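Glucuronoarabinoxylan endo-1,4-beta-xylanase (Clostridium papyrosolvens, PDB 4FMV) hydrolyses internal beta-1,4 linkages of xylan as a family 30 endoxylanase, this chain being the catalytic, barrel-containing part of a longer protein. Local coordinates at residues A[17-22]-A[285-290]; A[31-36]-A[266-271]; A[71-76]-A[81-86]. All coordinates share one frame; numbering follows the deposited sequence.

Contact 1: residues A[17-22]-A[285-290]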
# COMPACT_ATOMS: atom_id res chain seq x y z
N ARG A 17 3.65 -7.57 3.63
CA ARG A 17 3.27 -7.99 2.29
C ARG A 17 4.08 -7.23 1.23
O ARG A 17 4.49 -7.81 0.22
CB ARG A 17 1.76 -7.82 2.06
CG ARG A 17 1.26 -8.25 0.67
CD ARG A 17 1.60 -9.71 0.39
NE ARG A 17 1.32 -10.51 1.57
CZ ARG A 17 1.83 -11.70 1.80
NH1 ARG A 17 2.65 -12.27 0.93
NH2 ARG A 17 1.52 -12.34 2.92
N GLY A 18 4.32 -5.94 1.46
CA GLY A 18 5.12 -5.17 0.53
C GLY A 18 4.76 -3.70 0.46
O GLY A 18 4.03 -3.19 1.32
N PHE A 19 5.27 -3.03 -0.57
CA PHE A 19 5.13 -1.58 -0.73
C PHE A 19 5.12 -1.32 -2.21
O PHE A 19 5.75 -2.04 -2.96
CB PHE A 19 6.34 -0.83 -0.13
CG PHE A 19 6.53 -1.07 1.35
CD1 PHE A 19 7.26 -2.15 1.79
CD2 PHE A 19 5.98 -0.19 2.28
CE1 PHE A 19 7.44 -2.39 3.14
CE2 PHE A 19 6.13 -0.42 3.63
CZ PHE A 19 6.87 -1.51 4.07
N GLY A 20 4.45 -0.27 -2.65
CA GLY A 20 4.31 -0.08 -4.09
C GLY A 20 3.53 1.18 -4.43
O GLY A 20 3.46 2.11 -3.63
N ALA A 21 2.96 1.19 -5.64
CA ALA A 21 2.28 2.36 -6.17
C ALA A 21 1.22 1.89 -7.17
O ALA A 21 0.98 0.69 -7.31
CB ALA A 21 3.30 3.28 -6.86
N SER A 22 0.61 2.83 -7.88
CA SER A 22 -0.44 2.45 -8.82
C SER A 22 -0.13 2.90 -10.25
O SER A 22 0.38 3.99 -10.47
CB SER A 22 -1.78 3.03 -8.36
OG SER A 22 -2.81 2.70 -9.28
N TYR A 285 11.83 7.68 -3.60
CA TYR A 285 12.93 7.20 -2.77
C TYR A 285 12.52 7.09 -1.29
O TYR A 285 12.94 6.16 -0.60
CB TYR A 285 14.14 8.11 -2.92
CG TYR A 285 14.71 8.12 -4.33
CD1 TYR A 285 15.63 7.16 -4.74
CD2 TYR A 285 14.32 9.08 -5.25
CE1 TYR A 285 16.16 7.17 -6.03
CE2 TYR A 285 14.85 9.10 -6.56
CZ TYR A 285 15.76 8.14 -6.93
OH TYR A 285 16.30 8.14 -8.20
N VAL A 286 11.68 8.02 -0.82
CA VAL A 286 11.11 7.88 0.52
C VAL A 286 10.44 6.50 0.65
O VAL A 286 10.70 5.76 1.60
CB VAL A 286 10.06 8.96 0.84
CG1 VAL A 286 9.31 8.61 2.18
CG2 VAL A 286 10.70 10.35 0.90
N LEU A 287 9.58 6.15 -0.30
CA LEU A 287 8.93 4.85 -0.25
C LEU A 287 9.94 3.72 -0.40
O LEU A 287 9.80 2.66 0.22
CB LEU A 287 7.80 4.74 -1.29
CG LEU A 287 6.96 3.47 -1.30
CD1 LEU A 287 6.20 3.33 0.02
CD2 LEU A 287 5.97 3.48 -2.46
N GLY A 288 10.97 3.95 -1.22
CA GLY A 288 12.02 2.96 -1.42
C GLY A 288 12.84 2.61 -0.18
O GLY A 288 13.38 1.50 -0.08
N GLN A 289 12.97 3.56 0.75
CA GLN A 289 13.64 3.32 2.03
C GLN A 289 12.99 2.16 2.76
O GLN A 289 13.63 1.48 3.58
CB GLN A 289 13.55 4.56 2.92
CG GLN A 289 14.26 5.80 2.37
CD GLN A 289 15.76 5.77 2.52
OE1 GLN A 289 16.47 6.53 1.86
NE2 GLN A 289 16.26 4.90 3.39
N PHE A 290 11.71 1.96 2.47
CA PHE A 290 10.94 0.80 2.94
C PHE A 290 11.01 -0.35 1.96
O PHE A 290 11.46 -1.45 2.32
CB PHE A 290 9.48 1.17 3.23
CG PHE A 290 9.31 2.12 4.41
CD1 PHE A 290 9.33 3.50 4.21
CD2 PHE A 290 9.15 1.64 5.70
CE1 PHE A 290 9.20 4.37 5.29
CE2 PHE A 290 8.99 2.50 6.78
CZ PHE A 290 9.02 3.87 6.58
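Leu-287 and Phe-290 meet strand 18-22 from a helix segment whose shortest backbone bond runs from Gln-289 N to Tyr-285 O, 2.9 Å. No hydrogen bond crosses to the strand. Phe-19 carries most of the contact from the other side. Its ring receives the CB of Phe-290 as a CH-pi contact, 3.8 Å from that CB to the ring centroid and only 12° off the normal. The CB thus stands over the middle of one face. The two phenyl rings are not stacked. Their planes meet at 34°, and the Phe-290 ring leads away from the strand towards Ile-381 on strand 380-387.

Leu-287 fills the next place along the strand. Its CG lies anti to the backbone N (chi1 -176°), and this directs the branched end at the strand. CD1 comes to 4.2 Å from Phe-19 CB, while CD2 reaches Gly-20 O at 3.1 Å. That second approach is close, and a methyl cannot serve as a conventional hydrogen-bond donor. Gly-20 is tied through its backbone to Tyr-264 of the adjoining strand 261-266.

Strand 11-22 and strand 261-266 lie side by side in the (beta/alpha)8 barrel. Helix 282-291 packs outside them; segment 285-290 runs roughly antiparallel to strand 18-22. Ile-250 of helix 240-255 touches both Leu-287 and Phe-290. All four touching residues are buried. Strand and helix are therefore held across this contact by apolar packing and the fit of one methylene to one aromatic face, not by polar bonds.

Contact 2: residues A[31-36]-A[266-271]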
# COMPACT_ATOMS: atom_id res chain seq x y z
N ASP A 31 9.32 0.54 -19.81
CA ASP A 31 10.24 -0.32 -19.07
C ASP A 31 11.12 0.54 -18.17
O ASP A 31 11.42 0.15 -17.05
CB ASP A 31 11.13 -1.14 -20.01
CG ASP A 31 10.56 -2.51 -20.31
OD1 ASP A 31 10.03 -3.18 -19.39
OD2 ASP A 31 10.64 -2.92 -21.48
N TYR A 32 11.55 1.70 -18.67
CA TYR A 32 12.46 2.55 -17.90
C TYR A 32 11.88 2.86 -16.51
O TYR A 32 12.54 2.72 -15.46
CB TYR A 32 12.69 3.86 -18.67
CG TYR A 32 13.75 4.78 -18.08
CD1 TYR A 32 14.67 4.31 -17.14
CD2 TYR A 32 13.84 6.11 -18.48
CE1 TYR A 32 15.65 5.15 -16.63
CE2 TYR A 32 14.81 6.95 -17.97
CZ TYR A 32 15.71 6.46 -17.05
OH TYR A 32 16.68 7.31 -16.54
N VAL A 33 10.64 3.32 -16.49
CA VAL A 33 10.03 3.73 -15.22
C VAL A 33 9.77 2.53 -14.29
O VAL A 33 10.05 2.61 -13.09
CB VAL A 33 8.76 4.51 -15.48
CG1 VAL A 33 7.97 4.71 -14.17
CG2 VAL A 33 9.12 5.85 -16.13
N MET A 34 9.26 1.44 -14.85
CA MET A 34 9.04 0.20 -14.09
C MET A 34 10.36 -0.39 -13.56
O MET A 34 10.41 -0.91 -12.44
CB MET A 34 8.27 -0.83 -14.91
CG MET A 34 6.87 -0.35 -15.29
SD MET A 34 5.85 0.14 -13.85
CE MET A 34 5.38 -1.49 -13.24
N ASN A 35 11.42 -0.30 -14.37
CA ASN A 35 12.75 -0.78 -13.94
C ASN A 35 13.31 0.06 -12.81
O ASN A 35 13.95 -0.47 -11.90
CB ASN A 35 13.75 -0.84 -15.11
CG ASN A 35 13.41 -1.92 -16.13
OD1 ASN A 35 12.62 -2.82 -15.85
ND2 ASN A 35 14.01 -1.83 -17.33
N SER A 36 13.06 1.36 -12.86
CA SER A 36 13.52 2.25 -11.79
C SER A 36 12.76 1.95 -10.50
O SER A 36 13.36 1.84 -9.43
CB SER A 36 13.34 3.72 -12.18
OG SER A 36 14.20 4.09 -13.25
N TRP A 266 -0.89 7.02 -7.96
CA TRP A 266 -0.39 6.79 -9.31
C TRP A 266 1.04 7.25 -9.64
O TRP A 266 1.60 8.15 -8.99
CB TRP A 266 -1.40 7.33 -10.35
CG TRP A 266 -1.72 8.80 -10.25
CD1 TRP A 266 -1.07 9.75 -9.48
CD2 TRP A 266 -2.78 9.48 -10.93
NE1 TRP A 266 -1.67 10.98 -9.66
CE2 TRP A 266 -2.72 10.84 -10.54
CE3 TRP A 266 -3.77 9.08 -11.83
CZ2 TRP A 266 -3.61 11.80 -11.02
CZ3 TRP A 266 -4.66 10.03 -12.31
CH2 TRP A 266 -4.57 11.37 -11.91
N ILE A 267 1.62 6.62 -10.65
CA ILE A 267 3.05 6.76 -10.90
C ILE A 267 3.44 7.96 -11.76
O ILE A 267 4.14 8.84 -11.27
CB ILE A 267 3.71 5.48 -11.46
CG1 ILE A 267 3.67 4.36 -10.41
CG2 ILE A 267 5.14 5.77 -11.85
CD1 ILE A 267 3.75 2.94 -11.01
N THR A 268 3.03 8.04 -13.03
CA THR A 268 3.68 9.12 -13.75
C THR A 268 2.74 10.31 -13.82
O THR A 268 2.20 10.64 -14.88
CB THR A 268 3.91 8.60 -15.19
OG1 THR A 268 2.71 7.96 -15.66
CG2 THR A 268 5.03 7.54 -15.20
N TRP A 269 2.83 11.11 -12.77
CA TRP A 269 2.00 12.29 -12.53
C TRP A 269 2.81 13.20 -11.62
O TRP A 269 3.63 12.70 -10.86
CB TRP A 269 0.69 11.87 -11.88
CG TRP A 269 -0.21 11.11 -12.82
CD1 TRP A 269 -0.27 9.76 -13.01
CD2 TRP A 269 -1.18 11.69 -13.70
NE1 TRP A 269 -1.21 9.46 -13.97
CE2 TRP A 269 -1.80 10.62 -14.39
CE3 TRP A 269 -1.59 13.00 -13.96
CZ2 TRP A 269 -2.80 10.83 -15.33
CZ3 TRP A 269 -2.59 13.20 -14.90
CH2 TRP A 269 -3.18 12.12 -15.58
N PRO A 270 2.55 14.51 -11.63
CA PRO A 270 3.24 15.45 -10.74
C PRO A 270 3.06 15.16 -9.24
O PRO A 270 4.01 15.36 -8.47
CB PRO A 270 2.59 16.79 -11.08
CG PRO A 270 2.18 16.64 -12.53
CD PRO A 270 1.73 15.21 -12.65
N ASN A 271 1.88 14.72 -8.82
CA ASN A 271 1.68 14.32 -7.42
C ASN A 271 2.01 12.84 -7.26
O ASN A 271 1.78 12.24 -6.21
CB ASN A 271 0.27 14.64 -6.91
CG ASN A 271 -0.81 13.95 -7.70
OD1 ASN A 271 -0.61 13.58 -8.86
ND2 ASN A 271 -1.98 13.78 -7.09
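Val-33 and Ile-267 form the tight part of this contact. Val-33 CG1 meets Ile-267 CG2 at 3.8 Å, and the two side chains lie alongside each other, pointing opposite ways. Each of these methyls is carried anti to its own backbone nitrogen (chi1 169° for Val-33). Both residues are buried. Val-33 CG1 also faces the methyl of Thr-268, 4.2 Å away at CG2, so one valine branch serves two neighbours of the loop. Met-34 is more distant: its side chain stays 4.5 Å from the loop at the nearest, and its end also packs on Lys-75 and Ala-76 of helix 67-78.

The other side is looser and more open to solvent. Thr-268 is partly exposed, and Asp-31 and Tyr-32 lie on the exposed face of the helix. Around Thr-268 the loop makes contacts of its own. Trp-266 NE1 donates to Asn-271 OD1 at 2.9 Å, a nearly straight bond with the acceptor in the indole plane. The donor stands 35° out of the amide carbonyl plane. Trp-266 CH2 sits over the centre of the Trp-269 ring, 3.7 Å above its plane. Asn-271 O is further bonded to Tyr-264 OH, and Pro-270 O to Arg-283.

The contact joins helix 31-40, which follows the first long barrel strand, to the loop leaving strand 261-266. These elements flank the closure of the barrel. The indole-amide bond lies within the loop alone and probably helps to fix its shape. What reaches the helix is apolar: the two methyl contacts of Val-33 CG1.

Contact 3: residues A[71-76]-A[81-86]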
# COMPACT_ATOMS: atom_id res chain seq x y z
N ALA A 71 -0.00 -4.88 -19.47
CA ALA A 71 1.41 -4.64 -19.72
C ALA A 71 2.12 -4.15 -18.45
O ALA A 71 3.24 -4.57 -18.14
CB ALA A 71 1.60 -3.65 -20.89
N ASN A 72 1.45 -3.27 -17.70
CA ASN A 72 1.97 -2.77 -16.44
C ASN A 72 2.16 -3.92 -15.45
O ASN A 72 3.21 -4.06 -14.83
CB ASN A 72 1.03 -1.70 -15.88
CG ASN A 72 0.99 -0.45 -16.78
OD1 ASN A 72 1.97 -0.15 -17.47
ND2 ASN A 72 -0.14 0.25 -16.78
N ALA A 73 1.14 -4.75 -15.34
CA ALA A 73 1.16 -5.94 -14.50
C ALA A 73 2.32 -6.86 -14.85
O ALA A 73 3.02 -7.35 -13.96
CB ALA A 73 -0.17 -6.69 -14.62
N LYS A 74 2.55 -7.09 -16.14
CA LYS A 74 3.64 -7.97 -16.54
C LYS A 74 5.01 -7.41 -16.15
O LYS A 74 5.90 -8.17 -15.76
CB LYS A 74 3.60 -8.28 -18.04
CG LYS A 74 2.45 -9.19 -18.49
CD LYS A 74 2.56 -9.48 -19.99
CE LYS A 74 1.53 -10.48 -20.49
NZ LYS A 74 1.80 -10.90 -21.93
N LYS A 75 5.19 -6.10 -16.25
CA LYS A 75 6.47 -5.50 -15.86
C LYS A 75 6.72 -5.60 -14.35
O LYS A 75 7.83 -5.93 -13.91
CB LYS A 75 6.58 -4.05 -16.35
CG LYS A 75 6.74 -3.94 -17.87
CD LYS A 75 6.74 -2.51 -18.32
CE LYS A 75 6.80 -2.39 -19.86
NZ LYS A 75 5.59 -2.94 -20.51
N ALA A 76 5.69 -5.33 -13.56
CA ALA A 76 5.79 -5.45 -12.11
C ALA A 76 6.08 -6.89 -11.72
O ALA A 76 6.96 -7.15 -10.90
CB ALA A 76 4.51 -4.91 -11.42
N ALA A 81 7.00 -8.30 -8.05
CA ALA A 81 5.88 -7.66 -7.34
C ALA A 81 4.60 -8.46 -7.48
O ALA A 81 4.43 -9.19 -8.46
CB ALA A 81 5.64 -6.23 -7.86
N ILE A 82 3.69 -8.32 -6.52
CA ILE A 82 2.37 -8.88 -6.72
C ILE A 82 1.53 -7.76 -7.32
O ILE A 82 1.96 -6.61 -7.31
CB ILE A 82 1.73 -9.34 -5.39
CG1 ILE A 82 1.62 -8.17 -4.41
CG2 ILE A 82 2.52 -10.52 -4.79
CD1 ILE A 82 1.04 -8.54 -3.04
N VAL A 83 0.31 -8.08 -7.72
CA VAL A 83 -0.52 -7.13 -8.46
C VAL A 83 -1.95 -7.23 -7.98
O VAL A 83 -2.48 -8.34 -7.87
CB VAL A 83 -0.52 -7.43 -10.00
CG1 VAL A 83 -1.31 -6.38 -10.75
CG2 VAL A 83 0.90 -7.52 -10.54
N PHE A 84 -2.57 -6.10 -7.70
CA PHE A 84 -4.01 -6.09 -7.41
C PHE A 84 -4.70 -5.02 -8.23
O PHE A 84 -4.03 -4.20 -8.86
CB PHE A 84 -4.32 -5.97 -5.92
CG PHE A 84 -4.09 -4.58 -5.33
CD1 PHE A 84 -2.81 -4.13 -5.04
CD2 PHE A 84 -5.17 -3.77 -5.01
CE1 PHE A 84 -2.61 -2.88 -4.47
CE2 PHE A 84 -4.99 -2.53 -4.41
CZ PHE A 84 -3.70 -2.07 -4.15
N ALA A 85 -6.03 -5.05 -8.26
CA ALA A 85 -6.82 -4.16 -9.11
C ALA A 85 -8.01 -3.57 -8.36
O ALA A 85 -8.67 -4.30 -7.60
CB ALA A 85 -7.31 -4.93 -10.35
N SER A 86 -8.28 -2.28 -8.56
CA SER A 86 -9.49 -1.64 -7.99
C SER A 86 -10.29 -0.99 -9.13
O SER A 86 -9.69 -0.37 -10.03
CB SER A 86 -9.05 -0.50 -7.05
OG SER A 86 -8.16 -0.93 -6.03
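Ala-76 has the largest buried surface here and meets Ala-81 in two ways. Its carbonyl O accepts a hydrogen bond from Ala-81 N, 3.1 Å long, with an N-H...O angle of 155°. The donor stands 41° out of the carbonyl plane. The two methyls also touch, Ala-76 CB and Ala-81 CB being 4.0 Å apart. Ala-81 CB rests against the bonded oxygen as well, 3.4 Å from Ala-76 O.

Helix 67-78 and strand 82-86 are the last two elements of a beta-alpha-beta unit of the barrel, which begins with strand 45-49. The bond bridges the end of the helix and the short turn into the strand. Leu-46 of the first strand packs on Ala-76, and Leu-48 on Val-83.

Val-83 buries the next most after Ala-76. Its two methyls divide the work. CG1, anti to the backbone N (chi1 -176°), reaches Ala-73 CB at 4.0 Å. CG2 faces the carbonyl oxygen Ala-73 O at an equal 4.0 Å. Ala-73 O itself is hydrogen-bonded to Ser-77 OG, one turn on in the same helix.

From the N terminus, strand 11-22 comes first, and helix 31-40, helix 67-78 and strand 82-86 follow. Contact 3 closes the shortest loop, between residues 71-76 and 81-86. It is nested inside contact 2, which returns from residues 266-271 to 31-36. Contact 2 is in turn nested inside contact 1, closed when residues 285-290 reach 17-22. None cross. Contacts 1 and 2 meet where Ile-267 CG1 packs on Ala-21 and Ser-22. Contacts 2 and 3 meet where Met-34 lies against Lys-75 and Ala-76. Contacts 1 and 2 tie strand 11-22 and helix 31-40 to the helix and loop that follow strand 261-266; contact 3 holds a unit within the early part.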